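PDB 4H3T: CRISPR-associated protein, Cse1 family from Acidimicrobium ferrooxidans, which probably serves as the large subunit of a type I-E Cascade complex, contributing to recognition of invading DNA and recruitment of the Cas3 nuclease. Local coordinates for residues A[56-61]-A[296-301]; A[180-183]-A[189-192]; A[304-309]-A[314-319]. The protein carries 1 engineered substitution. All coordinates share one frame; numbering follows the deposited sequence.

Contact 1: residues A[56-61]-A[296-301]; sequences LLRLVL and DVDPHV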
loop_
_atom_site.group_PDB
_atom_site.type_symbol
_atom_site.label_atom_id
_atom_site.label_comp_id
_atom_site.label_asym_id
_atom_site.label_seq_id
_atom_site.Cartn_x
_atom_site.Cartn_y
_atom_site.Cartn_z
ATOM N N LEU A 56 -11.145 -1.109 0.719
ATOM C CA LEU A 56 -12.368 -0.309 0.885
ATOM C C LEU A 56 -12.299 0.969 0.025
ATOM O O LEU A 56 -13.295 1.353 -0.546
ATOM C CB LEU A 56 -12.594 0.056 2.341
ATOM C CG LEU A 56 -12.973 -1.140 3.309
ATOM C CD1 LEU A 56 -13.026 -0.641 4.733
ATOM C CD2 LEU A 56 -14.243 -1.827 2.819
ATOM N N LEU A 57 -11.119 1.548 -0.152
ATOM C CA LEU A 57 -10.962 2.752 -0.998
ATOM C C LEU A 57 -11.299 2.410 -2.433
ATOM O O LEU A 57 -12.069 3.126 -3.053
ATOM C CB LEU A 57 -9.568 3.345 -0.903
ATOM C CG LEU A 57 -9.242 4.532 -1.874
ATOM C CD1 LEU A 57 -10.144 5.719 -1.615
ATOM C CD2 LEU A 57 -7.829 4.937 -1.757
ATOM N N ARG A 58 -10.752 1.295 -2.957
ATOM C CA ARG A 58 -11.038 0.871 -4.325
ATOM C C ARG A 58 -12.495 0.504 -4.526
ATOM O O ARG A 58 -13.061 0.862 -5.537
ATOM C CB ARG A 58 -10.114 -0.245 -4.754
ATOM C CG ARG A 58 -8.731 0.309 -4.934
ATOM C CD ARG A 58 -7.650 -0.686 -4.947
ATOM N NE ARG A 58 -7.684 -1.598 -6.086
ATOM C CZ ARG A 58 -6.898 -1.568 -7.152
ATOM N NH1 ARG A 58 -6.091 -0.533 -7.365
ATOM N NH2 ARG A 58 -6.938 -2.551 -8.038
ATOM N N LEU A 59 -13.140 -0.091 -3.539
ATOM C CA LEU A 59 -14.578 -0.364 -3.634
ATOM C C LEU A 59 -15.368 0.927 -3.810
ATOM O O LEU A 59 -16.294 1.034 -4.623
ATOM C CB LEU A 59 -15.061 -1.087 -2.356
ATOM C CG LEU A 59 -16.623 -1.149 -2.177
ATOM C CD1 LEU A 59 -17.172 -2.034 -3.184
ATOM C CD2 LEU A 59 -17.002 -1.731 -0.799
ATOM N N VAL A 60 -15.068 1.883 -2.956
ATOM C CA VAL A 60 -15.737 3.186 -2.948
ATOM C C VAL A 60 -15.427 3.973 -4.249
ATOM O O VAL A 60 -16.334 4.608 -4.796
ATOM C CB VAL A 60 -15.440 4.003 -1.649
ATOM C CG1 VAL A 60 -16.032 5.395 -1.711
ATOM C CG2 VAL A 60 -16.062 3.284 -0.461
ATOM N N LEU A 61 -14.257 3.844 -4.804
ATOM C CA LEU A 61 -13.951 4.513 -6.095
ATOM C C LEU A 61 -14.744 3.900 -7.260
ATOM O O LEU A 61 -15.192 4.617 -8.124
ATOM C CB LEU A 61 -12.473 4.394 -6.392
ATOM C CG LEU A 61 -11.537 5.291 -5.557
ATOM C CD1 LEU A 61 -10.065 4.825 -5.710
ATOM C CD2 LEU A 61 -11.703 6.776 -5.923
ATOM N N ASP A 296 -2.377 -1.987 -17.974
ATOM C CA ASP A 296 -3.084 -0.946 -18.733
ATOM C C ASP A 296 -4.202 -0.300 -17.940
ATOM O O ASP A 296 -4.570 0.828 -18.225
ATOM C CB ASP A 296 -3.688 -1.536 -20.014
ATOM C CG ASP A 296 -2.651 -1.998 -21.061
ATOM O OD1 ASP A 296 -1.490 -1.488 -21.034
ATOM O OD2 ASP A 296 -2.991 -2.882 -21.883
ATOM N N VAL A 297 -4.810 -1.022 -17.017
ATOM C CA VAL A 297 -5.997 -0.556 -16.327
ATOM C C VAL A 297 -5.743 0.249 -15.048
ATOM O O VAL A 297 -6.436 1.232 -14.791
ATOM C CB VAL A 297 -6.878 -1.798 -15.992
ATOM C CG1 VAL A 297 -8.088 -1.437 -15.135
ATOM C CG2 VAL A 297 -7.323 -2.516 -17.274
ATOM N N ASP A 298 -4.852 -0.238 -14.210
ATOM C CA ASP A 298 -4.796 0.122 -12.793
ATOM C C ASP A 298 -3.914 1.329 -12.479
ATOM O O ASP A 298 -2.701 1.275 -12.675
ATOM C CB ASP A 298 -4.322 -1.102 -12.029
ATOM C CG ASP A 298 -4.551 -1.111 -10.513
ATOM O OD1 ASP A 298 -4.715 -0.022 -9.916
ATOM O OD2 ASP A 298 -4.532 -2.194 -9.934
ATOM N N PRO A 299 -4.522 2.382 -11.907
ATOM C CA PRO A 299 -3.758 3.578 -11.585
ATOM C C PRO A 299 -2.954 3.513 -10.289
ATOM O O PRO A 299 -2.282 4.500 -9.967
ATOM C CB PRO A 299 -4.875 4.637 -11.438
ATOM C CG PRO A 299 -6.001 3.878 -10.829
ATOM C CD PRO A 299 -5.957 2.540 -11.503
ATOM N N HIS A 300 -3.129 2.490 -9.470
ATOM C CA HIS A 300 -2.513 2.438 -8.124
ATOM C C HIS A 300 -1.209 1.601 -8.041
ATOM O O HIS A 300 -0.794 1.224 -6.941
ATOM C CB HIS A 300 -3.505 1.866 -7.112
ATOM C CG HIS A 300 -4.689 2.766 -6.890
ATOM N ND1 HIS A 300 -5.989 2.275 -6.886
ATOM C CD2 HIS A 300 -4.713 4.088 -6.661
ATOM C CE1 HIS A 300 -6.762 3.344 -6.692
ATOM N NE2 HIS A 300 -6.014 4.448 -6.504
ATOM N N VAL A 301 -0.625 1.256 -9.169
ATOM C CA VAL A 301 0.587 0.413 -9.187
ATOM C C VAL A 301 1.588 0.958 -10.239
ATOM O O VAL A 301 1.192 1.222 -11.357
ATOM C CB VAL A 301 0.198 -1.080 -9.420
ATOM C CG1 VAL A 301 -0.773 -1.266 -10.584
ATOM C CG2 VAL A 301 1.439 -2.013 -9.577
#
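The contact belongs to a buried salt-bridge site where R58, on helix 52-68, reaches D298 and H300 in the turn that follows helix 291-297. The arginine grips the carboxylate end-on: NH1 lies 2.9 Å from D298 OD1, with the donor on the syn side, and NH2 lies 3.1 Å from D298 OD2, which it meets from above the carboxylate plane. NH1 also donates to H300 ND1 at 2.9 Å. This bond is bent (135° at the hydrogen), although the nitrogen sits in the plane of the imidazole. A bend at chi3 (66°) carries the R58 chain past the ring edge before the guanidinium turns to the carboxylate. ND1 acts as acceptor here and N217 takes the bond from NE2, so the imidazole is fixed in rotation and probably protonated at NE2. L61 CD1 touches the same ring in its plane, 3.8 Å from H300 CE1. Y196 is a further partner of D298 OD2, which helps satisfy the buried charge. On the opposite face of the carboxylate from NH1, the H300 backbone N bonds to D298 OD1 at 3.0 Å, which makes D298 the head of an Asx turn, here in the loop just past the end of helix 291-297.

Contact 2: residues A[180-183]-A[189-192]; sequences KGNP and KDTP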
loop_
_atom_site.group_PDB
_atom_site.type_symbol
_atom_site.label_atom_id
_atom_site.label_comp_id
_atom_site.label_asym_id
_atom_site.label_seq_id
_atom_site.Cartn_x
_atom_site.Cartn_y
_atom_site.Cartn_z
ATOM N N LYS A 180 -18.171 -27.333 -4.719
ATOM C CA LYS A 180 -18.991 -28.210 -5.538
ATOM C C LYS A 180 -19.392 -27.462 -6.809
ATOM O O LYS A 180 -19.719 -26.269 -6.744
ATOM C CB LYS A 180 -20.235 -28.619 -4.753
ATOM C CG LYS A 180 -21.129 -29.627 -5.467
ATOM C CD LYS A 180 -22.367 -29.923 -4.590
ATOM C CE LYS A 180 -23.079 -31.191 -5.002
ATOM N NZ LYS A 180 -24.138 -31.579 -4.028
ATOM N N GLY A 181 -19.302 -28.131 -7.945
ATOM C CA GLY A 181 -19.613 -27.523 -9.239
ATOM C C GLY A 181 -18.417 -26.867 -9.919
ATOM O O GLY A 181 -18.556 -26.340 -11.026
ATOM N N ASN A 182 -17.233 -26.873 -9.281
ATOM C CA ASN A 182 -16.046 -26.349 -9.920
ATOM C C ASN A 182 -15.313 -27.571 -10.507
ATOM O O ASN A 182 -14.730 -28.341 -9.736
ATOM C CB ASN A 182 -15.199 -25.589 -8.958
ATOM C CG ASN A 182 -13.872 -25.160 -9.527
ATOM O OD1 ASN A 182 -13.606 -25.276 -10.723
ATOM N ND2 ASN A 182 -12.978 -24.725 -8.681
ATOM N N PRO A 183 -15.288 -27.743 -11.831
ATOM C CA PRO A 183 -14.648 -28.942 -12.401
ATOM C C PRO A 183 -13.118 -28.912 -12.365
ATOM O O PRO A 183 -12.519 -29.908 -12.689
ATOM C CB PRO A 183 -15.206 -28.980 -13.826
ATOM C CG PRO A 183 -15.375 -27.572 -14.174
ATOM C CD PRO A 183 -15.925 -26.946 -12.905
ATOM N N LYS A 189 -9.411 -30.086 -3.745
ATOM C CA LYS A 189 -9.060 -28.667 -3.664
ATOM C C LYS A 189 -8.891 -28.016 -5.048
ATOM O O LYS A 189 -8.793 -28.700 -6.071
ATOM C CB LYS A 189 -7.744 -28.550 -2.852
ATOM C CG LYS A 189 -6.525 -29.135 -3.498
ATOM C CD LYS A 189 -5.330 -28.934 -2.568
ATOM C CE LYS A 189 -4.005 -29.522 -2.999
ATOM N NZ LYS A 189 -2.877 -29.055 -2.120
ATOM N N ASP A 190 -8.926 -26.682 -5.070
ATOM C CA ASP A 190 -8.551 -25.893 -6.259
ATOM C C ASP A 190 -7.772 -24.675 -5.717
ATOM O O ASP A 190 -8.389 -23.784 -5.134
ATOM C CB ASP A 190 -9.745 -25.516 -7.118
ATOM C CG ASP A 190 -9.403 -24.641 -8.328
ATOM O OD1 ASP A 190 -8.201 -24.515 -8.662
ATOM O OD2 ASP A 190 -10.328 -24.028 -8.903
ATOM N N THR A 191 -6.442 -24.693 -5.855
ATOM C CA THR A 191 -5.533 -23.724 -5.264
ATOM C C THR A 191 -5.430 -22.416 -6.029
ATOM O O THR A 191 -4.948 -22.388 -7.152
ATOM C CB THR A 191 -4.134 -24.352 -5.083
ATOM O OG1 THR A 191 -4.309 -25.536 -4.289
ATOM C CG2 THR A 191 -3.158 -23.432 -4.314
ATOM N N PRO A 192 -5.816 -21.288 -5.422
ATOM C CA PRO A 192 -5.679 -20.005 -6.143
ATOM C C PRO A 192 -4.299 -19.384 -6.007
ATOM O O PRO A 192 -3.517 -19.735 -5.126
ATOM C CB PRO A 192 -6.714 -19.112 -5.434
ATOM C CG PRO A 192 -6.687 -19.604 -4.006
ATOM C CD PRO A 192 -6.413 -21.089 -4.082
#
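In both N182 and D190 the CG lies trans to the backbone nitrogen, with chi1 at 173° and 177°, and these two extended side chains bridge backbones whose CA atoms are 8.4 Å apart. The extension delivers the asparagine amide and the aspartate carboxylate to one another across the gap, their side chains crossing at roughly a right angle. A single hydrogen bond results: N182 ND2 donates to D190 OD2 over a short 2.7 Å, with 158° at the hydrogen. The acceptor lies almost in the plane of the amide, and the donor uses the anti lone pair of OD2, the one pointing away from D190 OD1. The two flat groups do not stack, their planes being markedly inclined, and the next approach, N182 ND2 to D190 CG at 3.6 Å, merely follows from the bond. The contact is correspondingly small, at 69 Å² of buried surface.

Both segments belong to the long irregular connection between helices 157-170 and 196-199, and the bond draws two parts of that loop together. On its other side the amide makes an Asx turn, N182 OD1 accepting from the backbone N of K184. The oxygen and the nitrogen are each committed, which is likely to hold the amide in one flip state. D190 OD2 also takes part in a salt bridge with R246 NE, so OD2 is gripped by a neutral and a cationic donor, which would probably keep the aspartate ionised. Two residues further along, P192 rests on A285 and E288 of strand 275-289.

Contact 3: residues A[304-309]-A[314-319]; sequences RMESRR and SYVPLR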
loop_
_atom_site.group_PDB
_atom_site.type_symbol
_atom_site.label_atom_id
_atom_site.label_comp_id
_atom_site.label_asym_id
_atom_site.label_seq_id
_atom_site.Cartn_x
_atom_site.Cartn_y
_atom_site.Cartn_z
ATOM N N ARG A 304 8.110 -2.017 -13.203
ATOM C CA ARG A 304 9.503 -2.117 -13.624
ATOM C C ARG A 304 9.536 -3.121 -14.742
ATOM O O ARG A 304 8.974 -4.212 -14.610
ATOM C CB ARG A 304 10.396 -2.562 -12.436
ATOM C CG ARG A 304 11.810 -2.948 -12.793
ATOM C CD ARG A 304 12.610 -3.262 -11.537
ATOM N NE ARG A 304 12.122 -4.448 -10.805
ATOM C CZ ARG A 304 12.393 -5.721 -11.118
ATOM N NH1 ARG A 304 13.127 -6.012 -12.183
ATOM N NH2 ARG A 304 11.936 -6.705 -10.365
HETATM N N MSE A 305 10.275 -2.832 -15.769
HETATM C CA MSE A 305 10.444 -3.794 -16.868
HETATM C C MSE A 305 11.432 -4.870 -16.419
HETATM O O MSE A 305 12.562 -4.544 -16.110
HETATM C CB MSE A 305 10.935 -3.095 -18.134
HETATM C CG MSE A 305 10.969 -4.072 -19.325
HETATM SE SE MSE A 305 11.901 -3.360 -20.754
HETATM C CE MSE A 305 13.637 -3.793 -20.136
ATOM N N GLU A 306 10.983 -6.121 -16.317
ATOM C CA GLU A 306 11.784 -7.254 -15.820
ATOM C C GLU A 306 12.596 -7.902 -16.924
ATOM O O GLU A 306 13.763 -8.210 -16.702
ATOM C CB GLU A 306 10.834 -8.284 -15.217
ATOM C CG GLU A 306 11.509 -9.501 -14.605
ATOM C CD GLU A 306 10.506 -10.478 -14.033
ATOM O OE1 GLU A 306 9.564 -10.854 -14.774
ATOM O OE2 GLU A 306 10.624 -10.816 -12.830
ATOM N N SER A 307 11.982 -8.146 -18.106
ATOM C CA SER A 307 12.711 -8.699 -19.240
ATOM C C SER A 307 12.084 -8.237 -20.576
ATOM O O SER A 307 10.903 -7.906 -20.629
ATOM C CB SER A 307 12.745 -10.229 -19.156
ATOM O OG SER A 307 11.463 -10.811 -19.338
ATOM N N ARG A 308 12.889 -8.210 -21.626
ATOM C CA ARG A 308 12.491 -7.855 -22.985
ATOM C C ARG A 308 13.154 -8.809 -23.929
ATOM O O ARG A 308 14.377 -8.857 -23.908
ATOM C CB ARG A 308 12.905 -6.401 -23.350
ATOM C CG ARG A 308 12.622 -6.015 -24.792
ATOM C CD ARG A 308 12.910 -4.552 -25.057
ATOM N NE ARG A 308 11.675 -3.804 -25.286
ATOM C CZ ARG A 308 11.327 -2.662 -24.698
ATOM N NH1 ARG A 308 10.168 -2.084 -24.993
ATOM N NH2 ARG A 308 12.139 -2.080 -23.818
ATOM N N ARG A 309 12.364 -9.531 -24.774
ATOM C CA ARG A 309 12.864 -10.405 -25.826
ATOM C C ARG A 309 12.095 -9.982 -27.067
ATOM O O ARG A 309 10.916 -10.336 -27.178
ATOM C CB ARG A 309 12.626 -11.887 -25.461
ATOM C CG ARG A 309 13.282 -12.345 -24.150
ATOM C CD ARG A 309 14.772 -12.673 -24.275
ATOM N NE ARG A 309 15.598 -11.892 -23.344
ATOM C CZ ARG A 309 15.599 -12.015 -22.013
ATOM N NH1 ARG A 309 14.801 -12.896 -21.412
ATOM N NH2 ARG A 309 16.388 -11.245 -21.272
ATOM N N SER A 314 8.147 -8.311 -20.204
ATOM C CA SER A 314 7.464 -8.581 -18.927
ATOM C C SER A 314 7.765 -7.469 -17.920
ATOM O O SER A 314 8.860 -6.894 -17.883
ATOM C CB SER A 314 7.844 -9.940 -18.341
ATOM O OG SER A 314 9.224 -9.997 -18.029
ATOM N N TYR A 315 6.746 -7.144 -17.171
ATOM C CA TYR A 315 6.766 -6.129 -16.152
ATOM C C TYR A 315 6.434 -6.721 -14.834
ATOM O O TYR A 315 5.565 -7.580 -14.763
ATOM C CB TYR A 315 5.745 -5.040 -16.465
ATOM C CG TYR A 315 6.033 -4.272 -17.727
ATOM C CD1 TYR A 315 6.845 -3.145 -17.707
ATOM C CD2 TYR A 315 5.475 -4.655 -18.942
ATOM C CE1 TYR A 315 7.145 -2.448 -18.879
ATOM C CE2 TYR A 315 5.766 -3.964 -20.114
ATOM C CZ TYR A 315 6.601 -2.860 -20.075
ATOM O OH TYR A 315 6.871 -2.131 -21.191
ATOM N N VAL A 316 7.019 -6.186 -13.781
ATOM C CA VAL A 316 6.666 -6.589 -12.438
ATOM C C VAL A 316 6.264 -5.326 -11.676
ATOM O O VAL A 316 6.810 -4.244 -11.943
ATOM C CB VAL A 316 7.756 -7.413 -11.719
ATOM C CG1 VAL A 316 8.018 -8.719 -12.472
ATOM C CG2 VAL A 316 9.050 -6.636 -11.566
ATOM N N PRO A 317 5.381 -5.442 -10.658
ATOM C CA PRO A 317 5.016 -4.239 -9.889
ATOM C C PRO A 317 6.182 -3.661 -9.088
ATOM O O PRO A 317 6.952 -4.408 -8.516
ATOM C CB PRO A 317 3.921 -4.758 -8.915
ATOM C CG PRO A 317 3.438 -6.055 -9.478
ATOM C CD PRO A 317 4.613 -6.634 -10.213
ATOM N N LEU A 318 6.279 -2.355 -9.000
ATOM C CA LEU A 318 7.206 -1.704 -8.074
ATOM C C LEU A 318 6.635 -1.890 -6.650
ATOM O O LEU A 318 5.414 -1.675 -6.425
ATOM C CB LEU A 318 7.315 -0.229 -8.370
ATOM C CG LEU A 318 8.165 0.174 -9.563
ATOM C CD1 LEU A 318 8.008 1.641 -9.865
ATOM C CD2 LEU A 318 9.649 -0.239 -9.328
ATOM N N ARG A 319 7.483 -2.221 -5.699
ATOM C CA ARG A 319 7.012 -2.567 -4.345
ATOM C C ARG A 319 7.776 -1.877 -3.270
ATOM O O ARG A 319 8.998 -1.808 -3.320
ATOM C CB ARG A 319 7.083 -4.071 -4.098
ATOM C CG ARG A 319 6.085 -4.850 -4.930
ATOM C CD ARG A 319 5.989 -6.262 -4.405
ATOM N NE ARG A 319 5.138 -7.127 -5.221
ATOM C CZ ARG A 319 5.528 -7.858 -6.259
ATOM N NH1 ARG A 319 6.776 -7.768 -6.723
ATOM N NH2 ARG A 319 4.659 -8.630 -6.891
#
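Backbone hydrogen bonds join R304-R309 to S314-P317 as the two arms of a beta hairpin, strands 303-309 and 312-317, whose segment axes run antiparallel at 146°. R304 and V316 form a hydrogen-bonded pair, with R304 N to V316 O and V316 N to R304 O both 2.9 Å. Further along, S314 O receives E306 N at 2.7 Å, a bond bent to 149° at the hydrogen, and more weakly S307 N at 3.4 Å. Two residues thus face one, which defines a classic beta bulge, and the bond from S314 N to S307 O completes it.

Among the polar side chains, S307 OG and S314 OG share a hydrogen bond of 2.7 Å on the sheet face that also carries R304 and V316.

Van der Waals contacts occupy both faces. V316 CG2 sits over one face of the R304 guanidinium, toward its rim, while V316 CG1 meets the E306 carboxylate. On the other face Y315 CE1 approaches CB of selenomethionine M305 at 3.9 Å; chi1 of -64° swings the ring beside its own backbone N, against this neighbour. Replacing Y315 by an alanine is likely to uncover the flank of M305 and leave R295 without the ring of its cation-pi pair.

The chemistry implies that main-chain bonds set the register, while the two faces differ: that of R304, S307, S314 and V316 is largely polar or charged with a valine among them, and that of M305 and Y315 is hydrophobic and aromatic.

Overall arrangement
Contact 1 is a core contact, its centre about 11 Å from the centre of the chain, whereas contact 3 lies at the surface; contact 2 buries its two touching residues although its centre is about 30 Å from that point. Contacts 1 and 3 follow each other in the chain and meet where V301 CG2 packs on P317 CB at 3.8 Å. Contact 2 touches neither, its nearest atoms being about 17 Å from contact 1 and 14 Å from contact 3. Helix 196-199, which follows the loop of contact 2, meets the other two through Y196 and W199. Side-chain charge dominates contact 1, one amide-carboxylate bond makes contact 2, and backbone pairing carries contact 3.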